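Local coordinates for 2-oxoglutarate-dependent dioxygenase tropC (Talaromyces stipitatus, PDB 6XJJ), which is an iron- and 2-oxoglutarate-dependent dioxygenase that acts in the biosynthesis of fungal tropolones, at residues Ala146-Pro149 and Ala150-Asp154; Ser190-Val193 and Arg194-Gln198; Val44-Ser47 and Ala48-Ser52. All coordinates share one frame; numbering follows the deposited sequence.

In the fold
Interaction 3, at the turn from strand 43-45 into helix 47-50, and interaction 2, on the long helix 171-204, are direct neighbours. Their centres lie about 12 Å apart. Trp-49 makes most of the junction: its CH2 is 3.4 Å from CB of Arg-194, and its ring also meets Thr-191 and Ile-195. Interaction 1 stands apart, in the surface loop between strand 139-144 and helix 171-204. Its centre is about 28 Å from that of interaction 2 and about 35 Å from that of interaction 3. None of the three lies at the iron site of His-243, Asp-245 and His-302. The yttrium ion beside interaction 1 is a separate surface ion.

Interaction 1: residues Ala146-Pro149 and Ala150-Asp154; sequences AEIP and ADHPD. With YT3 (yttrium (III) ion), chain C.
Pro-149 and His-152 close a type I beta turn, in which the backbone N of His-152 gives a hydrogen bond of 3.0 Å to Pro-149 O. The bond is fairly straight at the hydrogen, 162°. Ala-150 and Asp-151 fill the two middle positions. Asp-151 has CG between its own backbone N and carbonyl carbon, chi1 61°. This turns the carboxylate back over the start of the turn, where OD1 comes to 3.3 Å from CB of Pro-149. The other oxygen, OD2, lies 2.6 Å from the yttrium ion. OD1 is farther from the metal, at 3.2 Å, so the carboxylate meets it unevenly. The turn belongs to the surface loop that joins strand 139-144 to helix 171-204. It lies away from the iron site. The CG2 methyl of Ile-148 is placed obliquely to the imidazole of His-152, but how closely the two side chains approach is doubtful in this model. The ring is held at ND1. Asp-154 N donates to ND1 of His-152 at 3.1 Å, at the ring edge and close to its plane. Pro-153 CD lies over one face, offset toward the rim. After the turn, Asp-154 OD1 forms a salt bridge with Lys-157; before it, Glu-147 OE1 is hydrogen-bonded to Asn-163.

Interaction 2: residues Ser190-Val193 and Arg194-Gln198; sequences STIV and RILGQ
Residues Ser-190 to Val-193 are tied to the next turn of helix 171-204 by four consecutive i to i+4 backbone hydrogen bonds. They run from the N atoms of Arg-194, Ile-195, Leu-196 and Gly-197 to the carbonyl oxygens of Ser-190, Thr-191, Ile-192 and Val-193. The shortest joins Gly-197 N to Val-193 O at 2.8 Å. The apolar contacts follow the same spacing. CG2 of Ile-192 meets CD1 of Leu-196 at 4.0 Å, the two side chains lying alongside and pointing the same way. Thr-191 CG2 and Ile-195 CD1 pair similarly at 4.0 Å. Strand 249-253 packs against Ile-192 and Leu-196. Arg-194 makes no side-chain hydrogen bond to residues 190-193. It runs extended from CG to NE, back toward the preceding turn, and one guanidinium face lies over Ser-190 O, with the oxygen offset toward the rim. NH1 is 3.3 Å from that oxygen, but the angle is too poor for a hydrogen bond. The hydroxyl of Ser-190 is bonded to Leu-186 O, and that of Thr-191 to Asp-187 O. Both hydroxyls are thus satisfied within their own helix, and the side-chain contacts between the two turns rest chiefly on carbon packing.

Interaction 3: residues Val44-Ser47 and Ala48-Ser52; sequences VDIS and AWLSS
Ile-46 and Leu-50 meet through their terminal methyls, CD1 to CD1 at 3.8 Å, with the side chains crossing at a slant. The CG1 branch of Ile-46 sits over its own backbone, chi1 65°, with CG2 beside N, and from there the branch extends to CD1. Trp-49, next to Leu-50, turns its ring another way. Its CG is anti to the backbone N, chi1 -156°, and the indole leads away from Ile-46 toward helix 171-204. Asp-45, the last strand residue, and Ser-47, the first helix residue, are joined through OD1. The hydroxyl of Ser-47 donates to Asp-45 OD1 at 2.6 Å, on the syn lone pair of that oxygen. The backbone N of Ser-47 donates to the same oxygen at 2.8 Å from above the carboxylate plane. This second bond forms an Asx turn at the step from strand 43-45 into helix 47-50. Ile-46 holds the N-cap position. Its carbonyl oxygen accepts from Leu-50 N at 3.2 Å, and weakly from Trp-49 N. Ser-51 N bonds to Ser-47 O at 2.9 Å as the helix ends. Lys-59 NZ is hydrogen-bonded to the carbonyl oxygens of Ala-48 and Ser-51. With one O-H and one N-H donor, both from Ser-47, on OD1, the carboxylate of Asp-45 is held in place, and its negative charge beside the helix start would probably suit the helix dipole.

Interaction 1: residues Ala146-Pro149 and Ala150-Asp154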
loop_
_atom_site.group_PDB
_atom_site.type_symbol
_atom_site.label_atom_id
_atom_site.label_comp_id
_atom_site.label_asym_id
_atom_site.label_seq_id
_atom_site.Cartn_x
_atom_site.Cartn_y
_atom_site.Cartn_z
ATOM N N ALA A 146 8.936 -8.902 4.623
ATOM C CA ALA A 146 8.837 -10.149 5.370
ATOM C C ALA A 146 10.163 -10.429 6.062
ATOM O O ALA A 146 11.235 -10.184 5.502
ATOM C CB ALA A 146 8.460 -11.312 4.449
ATOM N N GLU A 147 10.094 -10.936 7.292
ATOM C CA GLU A 147 11.301 -11.146 8.077
ATOM C C GLU A 147 12.024 -12.383 7.563
ATOM O O GLU A 147 11.428 -13.458 7.451
ATOM C CB GLU A 147 10.977 -11.325 9.559
ATOM C CG GLU A 147 12.205 -11.207 10.447
ATOM C CD GLU A 147 12.628 -9.763 10.628
ATOM O OE1 GLU A 147 11.761 -8.875 10.475
ATOM O OE2 GLU A 147 13.822 -9.503 10.889
ATOM N N ILE A 148 13.311 -12.237 7.272
ATOM C CA ILE A 148 14.139 -13.326 6.755
ATOM C C ILE A 148 15.472 -13.277 7.488
ATOM O O ILE A 148 16.116 -12.216 7.510
ATOM C CB ILE A 148 14.339 -13.214 5.235
ATOM C CG1 ILE A 148 13.010 -13.383 4.496
ATOM C CG2 ILE A 148 15.377 -14.224 4.741
ATOM C CD1 ILE A 148 12.372 -14.756 4.648
ATOM N N PRO A 149 15.932 -14.373 8.096
ATOM C CA PRO A 149 17.202 -14.311 8.823
ATOM C C PRO A 149 18.350 -13.911 7.907
ATOM O O PRO A 149 18.335 -14.173 6.701
ATOM C CB PRO A 149 17.384 -15.738 9.346
ATOM C CG PRO A 149 16.025 -16.297 9.389
ATOM C CD PRO A 149 15.310 -15.704 8.221
ATOM N N ALA A 150 19.358 -13.274 8.504
ATOM C CA ALA A 150 20.510 -12.813 7.738
ATOM C C ALA A 150 21.142 -13.938 6.929
ATOM O O ALA A 150 21.601 -13.718 5.804
ATOM C CB ALA A 150 21.546 -12.191 8.675
ATOM N N ASP A 151 21.180 -15.150 7.480
ATOM C CA ASP A 151 21.866 -16.264 6.840
ATOM C C ASP A 151 20.965 -17.054 5.897
ATOM O O ASP A 151 21.348 -18.144 5.464
ATOM C CB ASP A 151 22.442 -17.199 7.902
ATOM C CG ASP A 151 21.370 -17.787 8.786
ATOM O OD1 ASP A 151 20.205 -17.359 8.657
ATOM O OD2 ASP A 151 21.684 -18.676 9.600
ATOM N N HIS A 152 19.785 -16.536 5.578
ATOM C CA HIS A 152 18.909 -17.192 4.623
ATOM C C HIS A 152 19.518 -17.115 3.222
ATOM O O HIS A 152 20.272 -16.186 2.915
ATOM C CB HIS A 152 17.539 -16.520 4.637
ATOM C CG HIS A 152 16.473 -17.274 3.906
ATOM N ND1 HIS A 152 16.315 -17.212 2.538
ATOM C CD2 HIS A 152 15.497 -18.098 4.358
ATOM C CE1 HIS A 152 15.295 -17.972 2.177
ATOM N NE2 HIS A 152 14.781 -18.520 3.263
ATOM N N PRO A 153 19.220 -18.085 2.351
ATOM C CA PRO A 153 19.744 -18.004 0.974
ATOM C C PRO A 153 19.425 -16.700 0.259
ATOM O O PRO A 153 20.315 -16.101 -0.357
ATOM C CB PRO A 153 19.079 -19.205 0.292
ATOM C CG PRO A 153 18.886 -20.178 1.370
ATOM C CD PRO A 153 18.618 -19.403 2.626
ATOM N N ASP A 154 18.177 -16.247 0.317
ATOM C CA ASP A 154 17.746 -15.066 -0.418
ATOM C C ASP A 154 18.078 -13.759 0.288
ATOM O O ASP A 154 17.790 -12.691 -0.264
ATOM C CB ASP A 154 16.242 -15.146 -0.669
ATOM C CG ASP A 154 15.882 -16.264 -1.619
ATOM O OD1 ASP A 154 16.800 -16.764 -2.309
ATOM O OD2 ASP A 154 14.695 -16.649 -1.677
HETATM Y Y YT3 C . 19.667 -19.060 11.274
#

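Interaction 2: residues Ser190-Val193 and Arg194-Gln198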
loop_
_atom_site.group_PDB
_atom_site.type_symbol
_atom_site.label_atom_id
_atom_site.label_comp_id
_atom_site.label_asym_id
_atom_site.label_seq_id
_atom_site.Cartn_x
_atom_site.Cartn_y
_atom_site.Cartn_z
ATOM N N SER A 190 -4.659 -11.086 0.613
ATOM C CA SER A 190 -4.984 -12.399 0.065
ATOM C C SER A 190 -6.463 -12.488 -0.284
ATOM O O SER A 190 -6.836 -13.083 -1.304
ATOM C CB SER A 190 -4.606 -13.489 1.061
ATOM O OG SER A 190 -3.214 -13.481 1.319
ATOM N N THR A 191 -7.318 -11.902 0.556
ATOM C CA THR A 191 -8.736 -11.795 0.231
ATOM C C THR A 191 -8.939 -10.980 -1.043
ATOM O O THR A 191 -9.663 -11.395 -1.957
ATOM C CB THR A 191 -9.487 -11.153 1.403
ATOM O OG1 THR A 191 -9.296 -11.936 2.585
ATOM C CG2 THR A 191 -10.977 -11.038 1.102
ATOM N N ILE A 192 -8.298 -9.811 -1.116
ATOM C CA ILE A 192 -8.425 -8.947 -2.287
ATOM C C ILE A 192 -8.009 -9.690 -3.549
ATOM O O ILE A 192 -8.676 -9.600 -4.585
ATOM C CB ILE A 192 -7.599 -7.662 -2.079
ATOM C CG1 ILE A 192 -8.210 -6.834 -0.943
ATOM C CG2 ILE A 192 -7.554 -6.822 -3.356
ATOM C CD1 ILE A 192 -7.332 -5.716 -0.428
ATOM N N VAL A 193 -6.905 -10.433 -3.485
ATOM C CA VAL A 193 -6.428 -11.157 -4.660
ATOM C C VAL A 193 -7.473 -12.146 -5.156
ATOM O O VAL A 193 -7.715 -12.254 -6.364
ATOM C CB VAL A 193 -5.092 -11.849 -4.349
ATOM C CG1 VAL A 193 -4.743 -12.843 -5.440
ATOM C CG2 VAL A 193 -3.991 -10.799 -4.232
ATOM N N ARG A 194 -8.100 -12.893 -4.244
ATOM C CA ARG A 194 -9.048 -13.913 -4.677
ATOM C C ARG A 194 -10.304 -13.291 -5.266
ATOM O O ARG A 194 -10.934 -13.889 -6.146
ATOM C CB ARG A 194 -9.415 -14.824 -3.510
ATOM C CG ARG A 194 -8.228 -15.528 -2.893
ATOM C CD ARG A 194 -8.635 -16.518 -1.820
ATOM N NE ARG A 194 -7.469 -16.939 -1.050
ATOM C CZ ARG A 194 -7.100 -16.412 0.117
ATOM N NH1 ARG A 194 -7.844 -15.485 0.712
ATOM N NH2 ARG A 194 -6.003 -16.853 0.718
ATOM N N ILE A 195 -10.697 -12.113 -4.778
ATOM C CA ILE A 195 -11.819 -11.394 -5.374
ATOM C C ILE A 195 -11.460 -10.940 -6.786
ATOM O O ILE A 195 -12.259 -11.076 -7.721
ATOM C CB ILE A 195 -12.228 -10.209 -4.478
ATOM C CG1 ILE A 195 -12.770 -10.717 -3.139
ATOM C CG2 ILE A 195 -13.278 -9.353 -5.171
ATOM C CD1 ILE A 195 -12.976 -9.623 -2.093
ATOM N N LEU A 196 -10.249 -10.399 -6.961
ATOM C CA LEU A 196 -9.770 -10.035 -8.292
ATOM C C LEU A 196 -9.741 -11.248 -9.215
ATOM O O LEU A 196 -10.207 -11.185 -10.360
ATOM C CB LEU A 196 -8.380 -9.398 -8.185
ATOM C CG LEU A 196 -8.328 -8.032 -7.490
ATOM C CD1 LEU A 196 -6.903 -7.600 -7.183
ATOM C CD2 LEU A 196 -9.011 -6.971 -8.340
ATOM N N GLY A 197 -9.192 -12.366 -8.735
ATOM C CA GLY A 197 -9.197 -13.585 -9.528
ATOM C C GLY A 197 -10.591 -13.982 -9.976
ATOM O O GLY A 197 -10.787 -14.434 -11.107
ATOM N N GLN A 198 -11.579 -13.816 -9.096
ATOM C CA GLN A 198 -12.961 -14.127 -9.452
ATOM C C GLN A 198 -13.492 -13.166 -10.508
ATOM O O GLN A 198 -14.224 -13.577 -11.417
ATOM C CB GLN A 198 -13.826 -14.101 -8.191
ATOM C CG GLN A 198 -15.297 -14.443 -8.386
ATOM C CD GLN A 198 -15.517 -15.809 -9.011
ATOM O OE1 GLN A 198 -14.897 -16.797 -8.611
ATOM N NE2 GLN A 198 -16.463 -15.885 -9.942
#

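Interaction 3: residues Val44-Ser47 and Ala48-Ser52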
loop_
_atom_site.group_PDB
_atom_site.type_symbol
_atom_site.label_atom_id
_atom_site.label_comp_id
_atom_site.label_asym_id
_atom_site.label_seq_id
_atom_site.Cartn_x
_atom_site.Cartn_y
_atom_site.Cartn_z
ATOM N N VAL A 44 -16.396 0.031 -1.641
ATOM C CA VAL A 44 -16.878 -1.336 -1.800
ATOM C C VAL A 44 -16.818 -2.035 -0.452
ATOM O O VAL A 44 -15.770 -2.051 0.205
ATOM C CB VAL A 44 -16.061 -2.119 -2.839
ATOM C CG1 VAL A 44 -16.625 -3.524 -2.996
ATOM C CG2 VAL A 44 -16.061 -1.392 -4.158
ATOM N N ASP A 45 -17.937 -2.626 -0.057
ATOM C CA ASP A 45 -18.044 -3.378 1.182
ATOM C C ASP A 45 -17.873 -4.859 0.860
ATOM O O ASP A 45 -18.671 -5.432 0.109
ATOM C CB ASP A 45 -19.395 -3.102 1.842
ATOM C CG ASP A 45 -19.573 -3.839 3.160
ATOM O OD1 ASP A 45 -18.672 -4.620 3.534
ATOM O OD2 ASP A 45 -20.615 -3.635 3.827
ATOM N N ILE A 46 -16.828 -5.477 1.414
ATOM C CA ILE A 46 -16.553 -6.887 1.161
ATOM C C ILE A 46 -17.144 -7.807 2.233
ATOM O O ILE A 46 -16.871 -9.010 2.213
ATOM C CB ILE A 46 -15.042 -7.136 1.015
ATOM C CG1 ILE A 46 -14.305 -6.836 2.326
ATOM C CG2 ILE A 46 -14.479 -6.264 -0.108
ATOM C CD1 ILE A 46 -12.865 -7.345 2.359
ATOM N N SER A 47 -17.940 -7.273 3.165
ATOM C CA SER A 47 -18.530 -8.087 4.228
ATOM C C SER A 47 -19.042 -9.419 3.705
ATOM O O SER A 47 -18.769 -10.472 4.289
ATOM C CB SER A 47 -19.670 -7.315 4.894
ATOM O OG SER A 47 -19.186 -6.168 5.568
ATOM N N ALA A 48 -19.771 -9.392 2.588
ATOM C CA ALA A 48 -20.411 -10.607 2.102
ATOM C C ALA A 48 -19.377 -11.651 1.697
ATOM O O ALA A 48 -19.551 -12.844 1.970
ATOM C CB ALA A 48 -21.340 -10.280 0.938
ATOM N N TRP A 49 -18.287 -11.224 1.061
ATOM C CA TRP A 49 -17.320 -12.192 0.558
ATOM C C TRP A 49 -16.594 -12.881 1.711
ATOM O O TRP A 49 -16.262 -14.069 1.617
ATOM C CB TRP A 49 -16.332 -11.490 -0.378
ATOM C CG TRP A 49 -15.661 -12.399 -1.379
ATOM C CD1 TRP A 49 -16.120 -12.705 -2.642
ATOM C CD2 TRP A 49 -14.429 -13.109 -1.223
ATOM N NE1 TRP A 49 -15.245 -13.565 -3.276
ATOM C CE2 TRP A 49 -14.202 -13.828 -2.426
ATOM C CE3 TRP A 49 -13.496 -13.211 -0.193
ATOM C CZ2 TRP A 49 -13.083 -14.633 -2.615
ATOM C CZ3 TRP A 49 -12.378 -14.019 -0.382
ATOM C CH2 TRP A 49 -12.184 -14.718 -1.581
ATOM N N LEU A 50 -16.362 -12.157 2.810
ATOM C CA LEU A 50 -15.759 -12.733 4.008
ATOM C C LEU A 50 -16.744 -13.505 4.879
ATOM O O LEU A 50 -16.309 -14.311 5.707
ATOM C CB LEU A 50 -15.128 -11.630 4.860
ATOM C CG LEU A 50 -13.846 -10.969 4.375
ATOM C CD1 LEU A 50 -13.499 -9.774 5.270
ATOM C CD2 LEU A 50 -12.707 -11.989 4.360
ATOM N N SER A 51 -18.043 -13.258 4.750
ATOM C CA SER A 51 -19.035 -13.987 5.525
ATOM C C SER A 51 -19.202 -15.404 4.991
ATOM O O SER A 51 -19.164 -15.634 3.778
ATOM C CB SER A 51 -20.376 -13.250 5.496
ATOM O OG SER A 51 -21.384 -13.980 6.178
ATOM N N SER A 52 -19.375 -16.359 5.903
ATOM C CA SER A 52 -19.573 -17.755 5.533
ATOM C C SER A 52 -21.046 -18.129 5.430
ATOM O O SER A 52 -21.361 -19.298 5.184
ATOM C CB SER A 52 -18.861 -18.676 6.530
ATOM O OG SER A 52 -19.398 -18.551 7.829
#